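Local coordinates for epidermin biosynthesis protein EpiD (Staphylococcus aureus, PDB 3QJG), which probably catalyses the FMN-dependent oxidative decarboxylation of the C-terminal cysteine of the epidermin precursor peptide during lantibiotic maturation, at residues G5-S18 with K76-T89. Residues are numbered along the deposited sequence; the frame is centred on the assembly and turned at random.
With FMN (flavin mononucleotide), chain M.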
# COMPACT_ATOMS: atom_id res chain seq x y z
N GLY A 5 -31.97 26.29 23.65
CA GLY A 5 -30.74 25.75 22.99
C GLY A 5 -29.95 24.66 23.73
O GLY A 5 -28.71 24.77 23.86
N GLU A 6 -30.63 23.60 24.15
CA GLU A 6 -29.94 22.40 24.63
C GLU A 6 -29.30 21.59 23.44
O GLU A 6 -29.82 21.61 22.32
CB GLU A 6 -30.92 21.48 25.37
CG GLU A 6 -31.52 21.96 26.71
CD GLU A 6 -31.82 20.78 27.67
OE1 GLU A 6 -32.31 19.71 27.22
OE2 GLU A 6 -31.53 20.92 28.89
N ASN A 7 -28.21 20.84 23.72
CA ASN A 7 -27.62 19.90 22.77
C ASN A 7 -27.70 18.49 23.25
O ASN A 7 -27.49 18.22 24.46
CB ASN A 7 -26.17 20.21 22.57
CG ASN A 7 -25.92 21.61 22.07
OD1 ASN A 7 -26.70 22.17 21.28
ND2 ASN A 7 -24.82 22.19 22.52
N VAL A 8 -27.96 17.57 22.33
CA VAL A 8 -28.00 16.14 22.74
C VAL A 8 -26.94 15.43 21.92
O VAL A 8 -26.66 15.83 20.80
CB VAL A 8 -29.36 15.49 22.49
CG1 VAL A 8 -29.75 15.64 21.00
CG2 VAL A 8 -29.32 14.01 22.94
N LEU A 9 -26.31 14.43 22.50
CA LEU A 9 -25.36 13.63 21.78
C LEU A 9 -25.96 12.25 21.72
O LEU A 9 -26.38 11.71 22.76
CB LEU A 9 -24.00 13.61 22.49
CG LEU A 9 -22.91 12.67 21.97
CD1 LEU A 9 -22.50 13.00 20.49
CD2 LEU A 9 -21.69 12.72 22.94
N ILE A 10 -26.00 11.67 20.50
CA ILE A 10 -26.41 10.28 20.35
C ILE A 10 -25.18 9.40 20.24
O ILE A 10 -24.36 9.62 19.39
CB ILE A 10 -27.27 10.04 19.10
CG1 ILE A 10 -28.51 10.92 19.12
CG2 ILE A 10 -27.66 8.57 18.96
CD1 ILE A 10 -29.07 11.21 17.70
N CYS A 11 -25.09 8.40 21.10
CA CYS A 11 -24.03 7.42 21.04
C CYS A 11 -24.55 6.14 20.37
O CYS A 11 -25.42 5.53 20.90
CB CYS A 11 -23.52 7.17 22.46
SG CYS A 11 -22.92 8.72 23.26
N LEU A 12 -24.02 5.76 19.22
CA LEU A 12 -24.47 4.58 18.48
C LEU A 12 -23.59 3.39 18.79
O LEU A 12 -22.41 3.50 18.71
CB LEU A 12 -24.31 4.80 16.99
CG LEU A 12 -25.08 5.91 16.35
CD1 LEU A 12 -24.69 6.01 14.91
CD2 LEU A 12 -26.53 5.58 16.59
N CYS A 13 -24.16 2.23 19.01
CA CYS A 13 -23.36 1.06 19.26
C CYS A 13 -23.52 0.03 18.10
O CYS A 13 -24.29 0.25 17.15
CB CYS A 13 -23.76 0.47 20.58
SG CYS A 13 -23.46 1.50 22.05
N GLY A 14 -22.82 -1.09 18.22
CA GLY A 14 -22.79 -2.16 17.21
C GLY A 14 -24.00 -3.09 17.11
O GLY A 14 -24.01 -4.26 17.57
N SER A 15 -25.01 -2.57 16.44
CA SER A 15 -26.32 -3.24 16.30
C SER A 15 -26.92 -2.77 15.00
O SER A 15 -26.66 -1.63 14.57
CB SER A 15 -27.23 -2.80 17.48
OG SER A 15 -28.56 -3.28 17.39
N VAL A 16 -27.78 -3.59 14.40
CA VAL A 16 -28.38 -3.22 13.14
C VAL A 16 -29.37 -2.05 13.32
O VAL A 16 -29.58 -1.30 12.39
CB VAL A 16 -29.05 -4.40 12.39
CG1 VAL A 16 -29.83 -3.87 11.16
CG2 VAL A 16 -28.00 -5.38 11.94
N ASN A 17 -29.96 -1.90 14.50
CA ASN A 17 -30.84 -0.77 14.78
C ASN A 17 -30.18 0.62 14.66
O ASN A 17 -30.88 1.59 14.37
CB ASN A 17 -31.66 -0.94 16.07
CG ASN A 17 -33.00 -1.74 15.84
OD1 ASN A 17 -33.49 -1.85 14.71
ND2 ASN A 17 -33.57 -2.27 16.92
N SER A 18 -28.85 0.69 14.72
CA SER A 18 -28.14 1.94 14.37
C SER A 18 -28.42 2.47 12.99
O SER A 18 -28.25 3.64 12.73
CB SER A 18 -26.64 1.75 14.55
OG SER A 18 -26.34 1.74 15.93
N LYS A 76 -20.35 20.16 26.33
CA LYS A 76 -21.14 20.79 25.26
C LYS A 76 -22.59 20.22 25.21
O LYS A 76 -23.45 20.76 24.52
CB LYS A 76 -20.40 20.49 23.95
CG LYS A 76 -20.93 21.17 22.73
CD LYS A 76 -20.07 20.83 21.56
CE LYS A 76 -20.88 20.85 20.30
NZ LYS A 76 -20.95 22.17 19.70
N HIS A 77 -22.84 19.10 25.89
CA HIS A 77 -24.15 18.48 25.79
C HIS A 77 -24.94 18.42 27.12
O HIS A 77 -24.43 18.11 28.20
CB HIS A 77 -24.04 17.11 25.16
CG HIS A 77 -23.40 17.11 23.81
ND1 HIS A 77 -22.04 16.96 23.62
CD2 HIS A 77 -23.94 17.19 22.57
CE1 HIS A 77 -21.77 16.98 22.33
NE2 HIS A 77 -22.90 17.11 21.67
N ASP A 78 -26.22 18.75 27.01
CA ASP A 78 -27.11 18.71 28.13
C ASP A 78 -27.58 17.30 28.32
O ASP A 78 -27.78 16.87 29.43
CB ASP A 78 -28.27 19.62 27.85
CG ASP A 78 -27.82 21.02 27.59
OD1 ASP A 78 -27.52 21.73 28.56
OD2 ASP A 78 -27.68 21.40 26.41
N LYS A 79 -27.76 16.56 27.22
CA LYS A 79 -28.26 15.19 27.32
C LYS A 79 -27.35 14.34 26.49
O LYS A 79 -26.94 14.78 25.42
CB LYS A 79 -29.72 15.06 26.81
CG LYS A 79 -30.72 15.92 27.56
CD LYS A 79 -30.77 15.56 29.05
CE LYS A 79 -31.82 16.41 29.83
NZ LYS A 79 -31.94 15.89 31.22
N ILE A 80 -27.02 13.17 27.01
CA ILE A 80 -26.31 12.19 26.29
C ILE A 80 -27.10 10.92 26.35
O ILE A 80 -27.51 10.47 27.49
CB ILE A 80 -24.87 11.93 26.88
CG1 ILE A 80 -24.13 13.28 26.89
CG2 ILE A 80 -24.17 10.84 26.09
CD1 ILE A 80 -22.74 13.32 27.45
N ILE A 81 -27.32 10.33 25.18
CA ILE A 81 -28.09 9.11 25.05
C ILE A 81 -27.30 7.99 24.37
O ILE A 81 -26.59 8.21 23.40
CB ILE A 81 -29.44 9.31 24.35
CG1 ILE A 81 -29.37 9.52 22.84
CG2 ILE A 81 -30.22 10.57 24.93
CD1 ILE A 81 -30.78 9.57 22.25
N ILE A 82 -27.42 6.77 24.87
CA ILE A 82 -26.89 5.66 24.12
C ILE A 82 -28.04 4.94 23.40
O ILE A 82 -28.93 4.32 24.03
CB ILE A 82 -26.06 4.72 25.00
CG1 ILE A 82 -25.14 5.51 25.93
CG2 ILE A 82 -25.26 3.79 24.11
CD1 ILE A 82 -24.33 4.67 26.83
N LEU A 83 -28.06 5.03 22.07
CA LEU A 83 -29.17 4.50 21.27
C LEU A 83 -28.70 4.10 19.87
O LEU A 83 -28.24 4.96 19.10
CB LEU A 83 -30.30 5.54 21.15
CG LEU A 83 -31.61 4.95 20.64
CD1 LEU A 83 -32.83 5.79 20.99
CD2 LEU A 83 -31.55 4.67 19.15
N PRO A 84 -28.78 2.80 19.55
CA PRO A 84 -29.07 1.62 20.39
C PRO A 84 -27.90 1.30 21.30
O PRO A 84 -26.75 1.48 20.88
CB PRO A 84 -29.19 0.49 19.39
CG PRO A 84 -28.35 0.97 18.18
CD PRO A 84 -28.50 2.43 18.15
N ALA A 85 -28.18 0.75 22.48
CA ALA A 85 -27.21 0.45 23.46
C ALA A 85 -27.09 -1.04 23.48
O ALA A 85 -28.08 -1.70 23.80
CB ALA A 85 -27.64 0.94 24.88
N THR A 86 -25.88 -1.53 23.14
CA THR A 86 -25.50 -2.90 23.24
C THR A 86 -25.26 -3.30 24.65
O THR A 86 -24.90 -2.46 25.51
CB THR A 86 -24.18 -3.20 22.49
OG1 THR A 86 -23.14 -2.31 22.94
CG2 THR A 86 -24.37 -3.06 20.99
N SER A 87 -25.40 -4.60 24.87
CA SER A 87 -24.99 -5.17 26.11
C SER A 87 -23.53 -4.87 26.50
O SER A 87 -23.25 -4.56 27.68
CB SER A 87 -25.20 -6.67 26.05
OG SER A 87 -25.14 -7.18 27.34
N ASN A 88 -22.58 -4.95 25.54
CA ASN A 88 -21.18 -4.65 25.82
C ASN A 88 -20.97 -3.29 26.35
O ASN A 88 -20.23 -3.14 27.32
CB ASN A 88 -20.32 -4.84 24.54
CG ASN A 88 -18.94 -4.29 24.65
OD1 ASN A 88 -18.11 -4.86 25.29
ND2 ASN A 88 -18.64 -3.17 23.87
N THR A 89 -21.50 -2.25 25.62
CA THR A 89 -21.37 -0.92 26.09
C THR A 89 -22.00 -0.72 27.50
O THR A 89 -21.37 -0.13 28.37
CB THR A 89 -21.88 0.06 25.04
OG1 THR A 89 -20.97 0.10 23.93
CG2 THR A 89 -22.06 1.46 25.62
N1 FMN M . -25.07 -6.60 20.28
C2 FMN M . -26.02 -6.03 21.08
O2 FMN M . -25.81 -5.92 22.29
N3 FMN M . -27.22 -5.64 20.57
C4 FMN M . -27.49 -5.79 19.24
O4 FMN M . -28.58 -5.42 18.88
C4A FMN M . -26.55 -6.36 18.39
N5 FMN M . -26.77 -6.52 17.04
C5A FMN M . -25.79 -7.03 16.25
C6 FMN M . -26.04 -7.23 14.90
C7 FMN M . -25.05 -7.75 14.09
C7M FMN M . -25.25 -7.96 12.62
C8 FMN M . -23.81 -8.09 14.65
C8M FMN M . -22.71 -8.71 13.84
C9 FMN M . -23.58 -7.94 16.00
C9A FMN M . -24.57 -7.40 16.82
N10 FMN M . -24.34 -7.27 18.18
C10 FMN M . -25.32 -6.75 18.95
C1' FMN M . -23.05 -7.65 18.87
C2' FMN M . -22.21 -6.40 19.17
O2' FMN M . -22.07 -5.60 17.98
C3' FMN M . -20.94 -6.89 19.76
O3' FMN M . -21.16 -7.53 21.04
C4' FMN M . -19.93 -5.75 19.91
O4' FMN M . -18.78 -6.20 20.60
C5' FMN M . -20.44 -4.61 20.72
O5' FMN M . -19.50 -3.57 20.57
P FMN M . -19.85 -2.06 20.98
O1P FMN M . -18.54 -1.36 21.22
O2P FMN M . -20.69 -2.08 22.21
O3P FMN M . -20.44 -1.21 19.94
O HOH W 1 -26.39 23.50 25.38
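Lys76 O receives the side-chain amide of Asn7, ND2 lying 2.8 Å away in a bond of 168° that runs in the amide plane. The His77 ring then lies over Leu9, whose CB sits above the middle of one face, 3.7 Å from the ring centroid. With CG anti to its carbonyl carbon (chi1 -58°), Asp78 turns OD2 back to Asn7 N, 2.8 Å away, and accepts through the anti lone pair; a water joins the same oxygen to Gly5 O. The Asp78 carboxylate also stacks nearly parallel on that of Glu6, which could raise the proton affinity of either acid. Asn7 O takes both Asp78 N and Lys79 N. From Lys79 on, parallel strand pairing takes over: Lys79 O accepts from Leu9 N, Ile81 N donates to Leu9 O and Ile81 O accepts from Cys11 N, and Leu83 N donates to Cys11 O. Ile81 packs alongside Ile10 on one face of the sheet; on the other, Ile80 CG2 touches Cys11 SG at 3.8 Å. Cis-Pro84 turns the corner, its CG 3.1 Å from Ser18 OG, a hydroxyl that donates to Cys13 O. Beyond it both segments reach the FMN phosphate: Thr86 OG1 (2.6 Å), Asn88 ND2 and Thr89 OG1 all bind O2P, while Gly14 N donates to O3P at 2.9 Å. Thr86 OG1 also caps the following helix by accepting from Thr89 N. This is the Rossmann-like flavoprotein arrangement, with cofactor at the C-terminal strand ends: strand 7-12 lies between 34-39 and 79-85, strand 113-120 flanks 79-85, and helix 21-28 packs on Ile10, Leu12 and Leu83.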